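PDB 2VE3: putative cytochrome P450 120 from Synechocystis sp., which probably acts as a heme-dependent monooxygenase of the cytochrome P450 family and binds retinoic acid, with iron as the metal of its cofactor. Local coordinates for residues A[226-231]-A[237-242]; A[278-283]-A[407-412]. All coordinates share one frame; numbering follows the deposited sequence.

Contacts 1 and 2 lie in series along the chain of this P450: 226-231 with 237-242 closes a short loop before the long helix 241-272, and 278-283 lies on the helix that follows it, packed against 407-412. Their centres are 41 Å apart and their nearest atoms about 24 Å, so they do not touch, and each lies well out from the middle of the chain. Contact 1 is a turn held by water, with the side chain of Leu228 about 10 Å from the heme and about 14 Å from retinoic acid. Contact 2 joins distant parts of the chain directly, through an arginine, away from the annotated sites.

Contact 1: A[226-231]-A[237-242]; sequences GILLAA and QPLSLP
Between Ala231 and Pro238 no aromatic ring takes part; the flat groups here are peptide units, one of which points its carbonyl oxygen at the other backbone. Ala231 O approaches Pro238 CA, 3.8 Å away, where the two backbones come nearest. Past this point a single water joins three backbone atoms. It donates to Leu228 O at 2.6 Å and to Ala231 O at 2.8 Å, and it accepts from Leu239 N at 2.8 Å. Leu228 O lies in the last turn of helix 224-230 and Ala231 O just beyond it; the bond from Ala231 N to Leu228 O is weak at 3.4 Å, so the water supplies Leu228 O with a good donor. Proline is tolerated at position 238 because it has no N-H to offer and the bridge takes that of Leu239, while its ring restricts phi.

Beside this polar bridge is a small apolar one. Leu239 sets CG beside its own backbone N and anti to its carbonyl carbon (chi1 -57°), which carries the branched end across to the helix. There the two buried leucines meet at their methyl ends, CD1 of Leu239 lying 4.2 Å from CD2 of Leu228. Ala231, with just a methyl, lets the two backbones approach to 6.1 Å between its CA and that of Pro238.

Ser240 is the N-cap of helix 241-272, its OG bonded to the N of Glu243, and Pro242 suits the first turn, which needs no N-H there. Leu228 and Leu239 both rest on Leu244 of this long helix, while helix 98-109 adds Ile107 and Leu108 against Leu228 and Arg104 against Leu239.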
ATOM      1  N   GLY A 226     -20.868   2.032  -6.266  1.00 31.37           N
ATOM      2  CA  GLY A 226     -21.857   1.649  -7.278  1.00 31.09           C
ATOM      3  C   GLY A 226     -21.600   0.276  -7.862  1.00 30.62           C
ATOM      4  O   GLY A 226     -22.520  -0.531  -7.976  1.00 30.70           O
ATOM      5  N   ILE A 227     -20.342   0.000  -8.199  1.00 30.20           N
ATOM      6  CA  ILE A 227     -19.926  -1.339  -8.627  1.00 29.68           C
ATOM      7  C   ILE A 227     -20.276  -2.444  -7.614  1.00 29.33           C
ATOM      8  O   ILE A 227     -20.809  -3.486  -8.000  1.00 29.55           O
ATOM      9  CB  ILE A 227     -18.429  -1.383  -9.088  1.00 29.67           C
ATOM     10  CG1 ILE A 227     -18.280  -0.638 -10.417  1.00 29.31           C
ATOM     11  CG2 ILE A 227     -17.953  -2.822  -9.302  1.00 29.60           C
ATOM     12  CD1 ILE A 227     -16.875  -0.529 -10.947  1.00 29.74           C
ATOM     13  N   LEU A 228     -20.015  -2.209  -6.331  1.00 28.74           N
ATOM     14  CA  LEU A 228     -20.320  -3.200  -5.294  1.00 27.97           C
ATOM     15  C   LEU A 228     -21.818  -3.391  -5.078  1.00 27.55           C
ATOM     16  O   LEU A 228     -22.281  -4.497  -4.805  1.00 27.51           O
ATOM     17  CB  LEU A 228     -19.650  -2.834  -3.965  1.00 28.03           C
ATOM     18  CG  LEU A 228     -18.118  -2.790  -3.919  1.00 27.43           C
ATOM     19  CD1 LEU A 228     -17.620  -2.354  -2.522  1.00 26.00           C
ATOM     20  CD2 LEU A 228     -17.557  -4.143  -4.330  1.00 26.61           C
ATOM     21  N   LEU A 229     -22.574  -2.311  -5.189  1.00 27.44           N
ATOM     22  CA  LEU A 229     -24.027  -2.386  -5.064  1.00 27.26           C
ATOM     23  C   LEU A 229     -24.624  -3.207  -6.194  1.00 27.24           C
ATOM     24  O   LEU A 229     -25.583  -3.941  -5.986  1.00 27.50           O
ATOM     25  CB  LEU A 229     -24.636  -0.990  -5.031  1.00 27.10           C
ATOM     26  CG  LEU A 229     -24.945  -0.268  -3.710  1.00 27.14           C
ATOM     27  CD1 LEU A 229     -24.442  -0.953  -2.461  1.00 28.59           C
ATOM     28  CD2 LEU A 229     -24.388   1.126  -3.777  1.00 28.40           C
ATOM     29  N   ALA A 230     -24.030  -3.107  -7.380  1.00 27.55           N
ATOM     30  CA  ALA A 230     -24.503  -3.831  -8.559  1.00 27.34           C
ATOM     31  C   ALA A 230     -24.073  -5.297  -8.573  1.00 27.33           C
ATOM     32  O   ALA A 230     -24.745  -6.138  -9.177  1.00 27.81           O
ATOM     33  CB  ALA A 230     -24.041  -3.127  -9.828  1.00 27.47           C
ATOM     34  N   ALA A 231     -22.964  -5.596  -7.897  1.00 26.83           N
ATOM     35  CA  ALA A 231     -22.343  -6.935  -7.891  1.00 26.30           C
ATOM     36  C   ALA A 231     -23.260  -8.088  -7.468  1.00 25.82           C
ATOM     37  O   ALA A 231     -24.057  -7.933  -6.544  1.00 25.79           O
ATOM     38  CB  ALA A 231     -21.120  -6.919  -7.000  1.00 25.92           C
ATOM     39  N   GLN A 237     -26.738 -13.726  -5.913  1.00 23.73           N
ATOM     40  CA  GLN A 237     -27.070 -12.996  -4.692  1.00 23.74           C
ATOM     41  C   GLN A 237     -26.241 -11.711  -4.529  1.00 24.19           C
ATOM     42  O   GLN A 237     -25.035 -11.705  -4.825  1.00 24.07           O
ATOM     43  CB  GLN A 237     -26.859 -13.891  -3.469  1.00 23.99           C
ATOM     44  CG  GLN A 237     -27.738 -15.131  -3.412  1.00 23.50           C
ATOM     45  CD  GLN A 237     -29.213 -14.817  -3.591  1.00 23.58           C
ATOM     46  OE1 GLN A 237     -29.769 -13.975  -2.902  1.00 22.69           O
ATOM     47  NE2 GLN A 237     -29.841 -15.486  -4.547  1.00 25.41           N
ATOM     48  N   PRO A 238     -26.879 -10.618  -4.050  1.00 24.28           N
ATOM     49  CA  PRO A 238     -26.135  -9.382  -3.769  1.00 23.98           C
ATOM     50  C   PRO A 238     -25.187  -9.531  -2.575  1.00 24.02           C
ATOM     51  O   PRO A 238     -25.316 -10.481  -1.796  1.00 24.00           O
ATOM     52  CB  PRO A 238     -27.238  -8.375  -3.439  1.00 23.65           C
ATOM     53  CG  PRO A 238     -28.385  -9.203  -2.986  1.00 24.61           C
ATOM     54  CD  PRO A 238     -28.322 -10.472  -3.768  1.00 24.09           C
ATOM     55  N   LEU A 239     -24.231  -8.610  -2.451  1.00 23.74           N
ATOM     56  CA  LEU A 239     -23.396  -8.544  -1.261  1.00 23.24           C
ATOM     57  C   LEU A 239     -24.239  -7.984  -0.131  1.00 23.11           C
ATOM     58  O   LEU A 239     -24.980  -7.013  -0.326  1.00 22.47           O
ATOM     59  CB  LEU A 239     -22.199  -7.626  -1.464  1.00 22.94           C
ATOM     60  CG  LEU A 239     -21.200  -7.859  -2.595  1.00 23.55           C
ATOM     61  CD1 LEU A 239     -19.987  -6.946  -2.349  1.00 21.69           C
ATOM     62  CD2 LEU A 239     -20.776  -9.322  -2.706  1.00 23.16           C
ATOM     63  N   SER A 240     -24.115  -8.591   1.045  1.00 23.05           N
ATOM     64  CA  SER A 240     -24.807  -8.102   2.229  1.00 23.51           C
ATOM     65  C   SER A 240     -24.312  -6.712   2.584  1.00 23.52           C
ATOM     66  O   SER A 240     -23.243  -6.287   2.123  1.00 24.31           O
ATOM     67  CB  SER A 240     -24.595  -9.050   3.412  1.00 23.78           C
ATOM     68  OG  SER A 240     -23.227  -9.072   3.818  1.00 22.85           O
ATOM     69  N   LEU A 241     -25.092  -6.006   3.398  1.00 23.68           N
ATOM     70  CA  LEU A 241     -24.685  -4.711   3.940  1.00 23.60           C
ATOM     71  C   LEU A 241     -23.394  -4.778   4.767  1.00 23.18           C
ATOM     72  O   LEU A 241     -22.504  -3.964   4.543  1.00 23.56           O
ATOM     73  CB  LEU A 241     -25.824  -4.050   4.744  1.00 24.01           C
ATOM     74  CG  LEU A 241     -25.474  -2.739   5.465  1.00 23.90           C
ATOM     75  CD1 LEU A 241     -25.257  -1.597   4.474  1.00 22.60           C
ATOM     76  CD2 LEU A 241     -26.538  -2.380   6.496  1.00 24.37           C
ATOM     77  N   PRO A 242     -23.289  -5.720   5.729  1.00 22.55           N
ATOM     78  CA  PRO A 242     -22.022  -5.828   6.455  1.00 22.58           C
ATOM     79  C   PRO A 242     -20.799  -6.054   5.543  1.00 22.00           C
ATOM     80  O   PRO A 242     -19.731  -5.496   5.800  1.00 22.30           O
ATOM     81  CB  PRO A 242     -22.259  -7.025   7.401  1.00 22.79           C
ATOM     82  CG  PRO A 242     -23.778  -7.013   7.624  1.00 23.15           C
ATOM     83  CD  PRO A 242     -24.287  -6.680   6.241  1.00 23.05           C
TER
HETATM   84  O   HOH W   1     -23.783  -6.505  -4.197  1.00 19.05           O

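Contact 2: A[278-283]-A[407-412]; sequences ERVRQE and RLIQQF
Arg281 turns its NE and NH2 to one acceptor, the carbonyl oxygen of Ile409, each nitrogen 2.8 Å from Ile409 O. The site joins two helices of the P450 fold, 274-285 and 394-411 (J and L in the family's usual lettering), at the C-terminal end of the second. The oxygen lies in the plane of the guanidinium, but the two donors reach it differently: NH2 approaches in the carbonyl plane on a lone pair, whereas NE stands 37° out of that plane. Neither bond is quite straight, with N-H...O angles of 148° and 143°, as expected when one atom serves both donors. Placing a cation here probably also suits the partial negative charge of a helix C-terminus.

The third nitrogen, NH1, makes a salt bridge at 3.4 Å to OE2 of Glu278, one turn earlier, and another to Asp413, so two acids share NH1 and probably stabilise its charge. CG stands anti to the backbone N and the chain then bends at chi3, swinging the guanidinium over to the other helix. A leucine in its place would probably leave Ile409 O without these donors and Glu278 without its positive mate.

The aliphatic part of Arg281 also packs, CB lying 3.7 Å from CG2 of Ile409. That branched residue fits because its two arms serve different neighbours. The side chains of Ile409 and Val280, the latter backed by Leu304 of helix 302-314, cross at about a right angle, with Val280 CG1 3.6 Å from Ile409 CD1.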
ATOM      1  N   GLU A 278      14.500  16.527 -13.732  1.00 20.47           N
ATOM      2  CA  GLU A 278      14.587  17.218 -15.020  1.00 21.38           C
ATOM      3  C   GLU A 278      14.333  16.307 -16.224  1.00 21.22           C
ATOM      4  O   GLU A 278      13.737  16.735 -17.200  1.00 20.74           O
ATOM      5  CB  GLU A 278      15.956  17.876 -15.186  1.00 21.68           C
ATOM      6  CG  GLU A 278      16.157  19.132 -14.376  1.00 25.94           C
ATOM      7  CD  GLU A 278      15.412  20.334 -14.939  1.00 31.52           C
ATOM      8  OE1 GLU A 278      14.915  20.267 -16.095  1.00 34.25           O
ATOM      9  OE2 GLU A 278      15.326  21.348 -14.212  1.00 33.11           O
ATOM     10  N   ARG A 279      14.822  15.070 -16.167  1.00 22.07           N
ATOM     11  CA  ARG A 279      14.597  14.108 -17.239  1.00 23.28           C
ATOM     12  C   ARG A 279      13.119  13.762 -17.391  1.00 23.70           C
ATOM     13  O   ARG A 279      12.650  13.531 -18.506  1.00 24.11           O
ATOM     14  CB  ARG A 279      15.407  12.833 -17.025  1.00 23.44           C
ATOM     15  CG  ARG A 279      16.931  13.015 -17.037  1.00 23.61           C
ATOM     16  CD  ARG A 279      17.644  11.669 -17.149  1.00 23.15           C
ATOM     17  NE  ARG A 279      17.166  10.902 -18.304  1.00 24.18           N
ATOM     18  CZ  ARG A 279      17.325   9.591 -18.476  1.00 24.63           C
ATOM     19  NH1 ARG A 279      17.949   8.858 -17.553  1.00 21.42           N
ATOM     20  NH2 ARG A 279      16.851   9.006 -19.581  1.00 24.89           N
ATOM     21  N   VAL A 280      12.402  13.710 -16.269  1.00 24.17           N
ATOM     22  CA  VAL A 280      10.940  13.543 -16.268  1.00 25.05           C
ATOM     23  C   VAL A 280      10.287  14.739 -16.968  1.00 25.64           C
ATOM     24  O   VAL A 280       9.372  14.577 -17.785  1.00 25.65           O
ATOM     25  CB  VAL A 280      10.361  13.376 -14.823  1.00 24.68           C
ATOM     26  CG1 VAL A 280       8.831  13.417 -14.826  1.00 24.65           C
ATOM     27  CG2 VAL A 280      10.838  12.092 -14.192  1.00 24.32           C
ATOM     28  N   ARG A 281      10.776  15.932 -16.637  1.00 26.37           N
ATOM     29  CA  ARG A 281      10.265  17.175 -17.177  1.00 27.43           C
ATOM     30  C   ARG A 281      10.537  17.274 -18.678  1.00 28.32           C
ATOM     31  O   ARG A 281       9.690  17.732 -19.427  1.00 27.82           O
ATOM     32  CB  ARG A 281      10.866  18.373 -16.434  1.00 27.18           C
ATOM     33  CG  ARG A 281      10.171  19.710 -16.732  1.00 27.27           C
ATOM     34  CD  ARG A 281      10.609  20.827 -15.770  1.00 27.42           C
ATOM     35  NE  ARG A 281      10.031  20.672 -14.430  1.00 25.73           N
ATOM     36  CZ  ARG A 281      10.722  20.685 -13.288  1.00 25.44           C
ATOM     37  NH1 ARG A 281      12.043  20.860 -13.276  1.00 23.49           N
ATOM     38  NH2 ARG A 281      10.080  20.544 -12.139  1.00 25.05           N
ATOM     39  N   GLN A 282      11.728  16.848 -19.088  1.00 30.08           N
ATOM     40  CA  GLN A 282      12.135  16.823 -20.488  1.00 32.03           C
ATOM     41  C   GLN A 282      11.212  15.896 -21.278  1.00 32.70           C
ATOM     42  O   GLN A 282      10.895  16.159 -22.443  1.00 33.11           O
ATOM     43  CB  GLN A 282      13.600  16.374 -20.604  1.00 31.73           C
ATOM     44  CG  GLN A 282      14.116  16.243 -22.047  1.00 33.41           C
ATOM     45  CD  GLN A 282      15.531  15.651 -22.170  1.00 33.73           C
ATOM     46  OE1 GLN A 282      16.361  16.155 -22.941  1.00 35.27           O
ATOM     47  NE2 GLN A 282      15.802  14.573 -21.425  1.00 36.58           N
ATOM     48  N   GLU A 283      10.779  14.815 -20.629  1.00 33.71           N
ATOM     49  CA  GLU A 283       9.873  13.853 -21.235  1.00 34.04           C
ATOM     50  C   GLU A 283       8.498  14.459 -21.471  1.00 35.27           C
ATOM     51  O   GLU A 283       7.930  14.299 -22.552  1.00 35.07           O
ATOM     52  CB  GLU A 283       9.768  12.585 -20.381  1.00 34.04           C
ATOM     53  CG  GLU A 283       8.805  11.551 -20.926  1.00 32.77           C
ATOM     54  CD  GLU A 283       8.757  10.296 -20.085  1.00 32.86           C
ATOM     55  OE1 GLU A 283       8.342  10.366 -18.896  1.00 30.63           O
ATOM     56  OE2 GLU A 283       9.138   9.242 -20.626  1.00 27.76           O
ATOM     57  N   ARG A 407       1.732  16.438 -12.774  1.00 23.61           N
ATOM     58  CA  ARG A 407       1.306  17.795 -12.409  1.00 24.04           C
ATOM     59  C   ARG A 407       2.272  18.537 -11.497  1.00 24.58           C
ATOM     60  O   ARG A 407       2.397  19.762 -11.593  1.00 25.20           O
ATOM     61  CB  ARG A 407      -0.085  17.783 -11.792  1.00 23.84           C
ATOM     62  CG  ARG A 407      -1.179  17.430 -12.763  1.00 22.85           C
ATOM     63  CD  ARG A 407      -1.206  18.370 -13.948  1.00 24.69           C
ATOM     64  NE  ARG A 407      -2.508  18.327 -14.597  1.00 25.98           N
ATOM     65  CZ  ARG A 407      -2.791  18.843 -15.789  1.00 26.89           C
ATOM     66  NH1 ARG A 407      -1.844  19.440 -16.505  1.00 26.71           N
ATOM     67  NH2 ARG A 407      -4.031  18.735 -16.269  1.00 25.70           N
ATOM     68  N   LEU A 408       2.944  17.806 -10.609  1.00 24.85           N
ATOM     69  CA  LEU A 408       3.890  18.417  -9.688  1.00 24.97           C
ATOM     70  C   LEU A 408       5.150  18.882 -10.416  1.00 25.45           C
ATOM     71  O   LEU A 408       5.608  20.005 -10.210  1.00 24.98           O
ATOM     72  CB  LEU A 408       4.250  17.463  -8.545  1.00 24.72           C
ATOM     73  CG  LEU A 408       5.352  17.945  -7.583  1.00 24.72           C
ATOM     74  CD1 LEU A 408       4.959  19.206  -6.828  1.00 22.86           C
ATOM     75  CD2 LEU A 408       5.777  16.836  -6.616  1.00 23.63           C
ATOM     76  N   ILE A 409       5.698  18.024 -11.270  1.00 26.13           N
ATOM     77  CA  ILE A 409       6.922  18.367 -11.990  1.00 26.97           C
ATOM     78  C   ILE A 409       6.700  19.438 -13.075  1.00 27.87           C
ATOM     79  O   ILE A 409       7.549  20.305 -13.278  1.00 28.03           O
ATOM     80  CB  ILE A 409       7.669  17.100 -12.499  1.00 27.12           C
ATOM     81  CG1 ILE A 409       8.343  16.411 -11.308  1.00 26.35           C
ATOM     82  CG2 ILE A 409       8.721  17.460 -13.567  1.00 27.77           C
ATOM     83  CD1 ILE A 409       9.027  15.094 -11.613  1.00 26.48           C
ATOM     84  N   GLN A 410       5.555  19.395 -13.760  1.00 28.84           N
ATOM     85  CA  GLN A 410       5.267  20.411 -14.787  1.00 29.47           C
ATOM     86  C   GLN A 410       5.135  21.831 -14.215  1.00 29.33           C
ATOM     87  O   GLN A 410       5.500  22.810 -14.875  1.00 29.84           O
ATOM     88  CB  GLN A 410       4.065  20.024 -15.668  1.00 29.52           C
ATOM     89  CG  GLN A 410       2.697  20.302 -15.077  1.00 30.43           C
ATOM     90  CD  GLN A 410       1.574  20.245 -16.104  1.00 30.40           C
ATOM     91  OE1 GLN A 410       0.759  19.324 -16.092  1.00 32.03           O
ATOM     92  NE2 GLN A 410       1.522  21.234 -16.993  1.00 32.19           N
ATOM     93  N   GLN A 411       4.646  21.936 -12.985  1.00 29.32           N
ATOM     94  CA  GLN A 411       4.412  23.238 -12.355  1.00 29.20           C
ATOM     95  C   GLN A 411       5.490  23.699 -11.366  1.00 28.47           C
ATOM     96  O   GLN A 411       5.702  24.905 -11.208  1.00 28.80           O
ATOM     97  CB  GLN A 411       3.061  23.234 -11.639  1.00 29.64           C
ATOM     98  CG  GLN A 411       1.885  23.012 -12.551  1.00 31.52           C
ATOM     99  CD  GLN A 411       0.636  22.718 -11.775  1.00 35.00           C
ATOM    100  OE1 GLN A 411       0.198  23.524 -10.943  1.00 36.79           O
ATOM    101  NE2 GLN A 411       0.045  21.556 -12.032  1.00 34.09           N
ATOM    102  N   PHE A 412       6.146  22.763 -10.679  1.00 27.27           N
ATOM    103  CA  PHE A 412       7.071  23.152  -9.608  1.00 26.08           C
ATOM    104  C   PHE A 412       8.410  22.426  -9.593  1.00 25.10           C
ATOM    105  O   PHE A 412       8.506  21.250  -9.953  1.00 24.56           O
ATOM    106  CB  PHE A 412       6.438  22.938  -8.229  1.00 26.52           C
ATOM    107  CG  PHE A 412       5.189  23.741  -7.978  1.00 27.59           C
ATOM    108  CD1 PHE A 412       5.266  25.027  -7.459  1.00 27.61           C
ATOM    109  CD2 PHE A 412       3.923  23.183  -8.221  1.00 27.94           C
ATOM    110  CE1 PHE A 412       4.092  25.766  -7.200  1.00 28.70           C
ATOM    111  CE2 PHE A 412       2.754  23.908  -7.970  1.00 28.29           C
ATOM    112  CZ  PHE A 412       2.836  25.201  -7.460  1.00 27.38           C
TER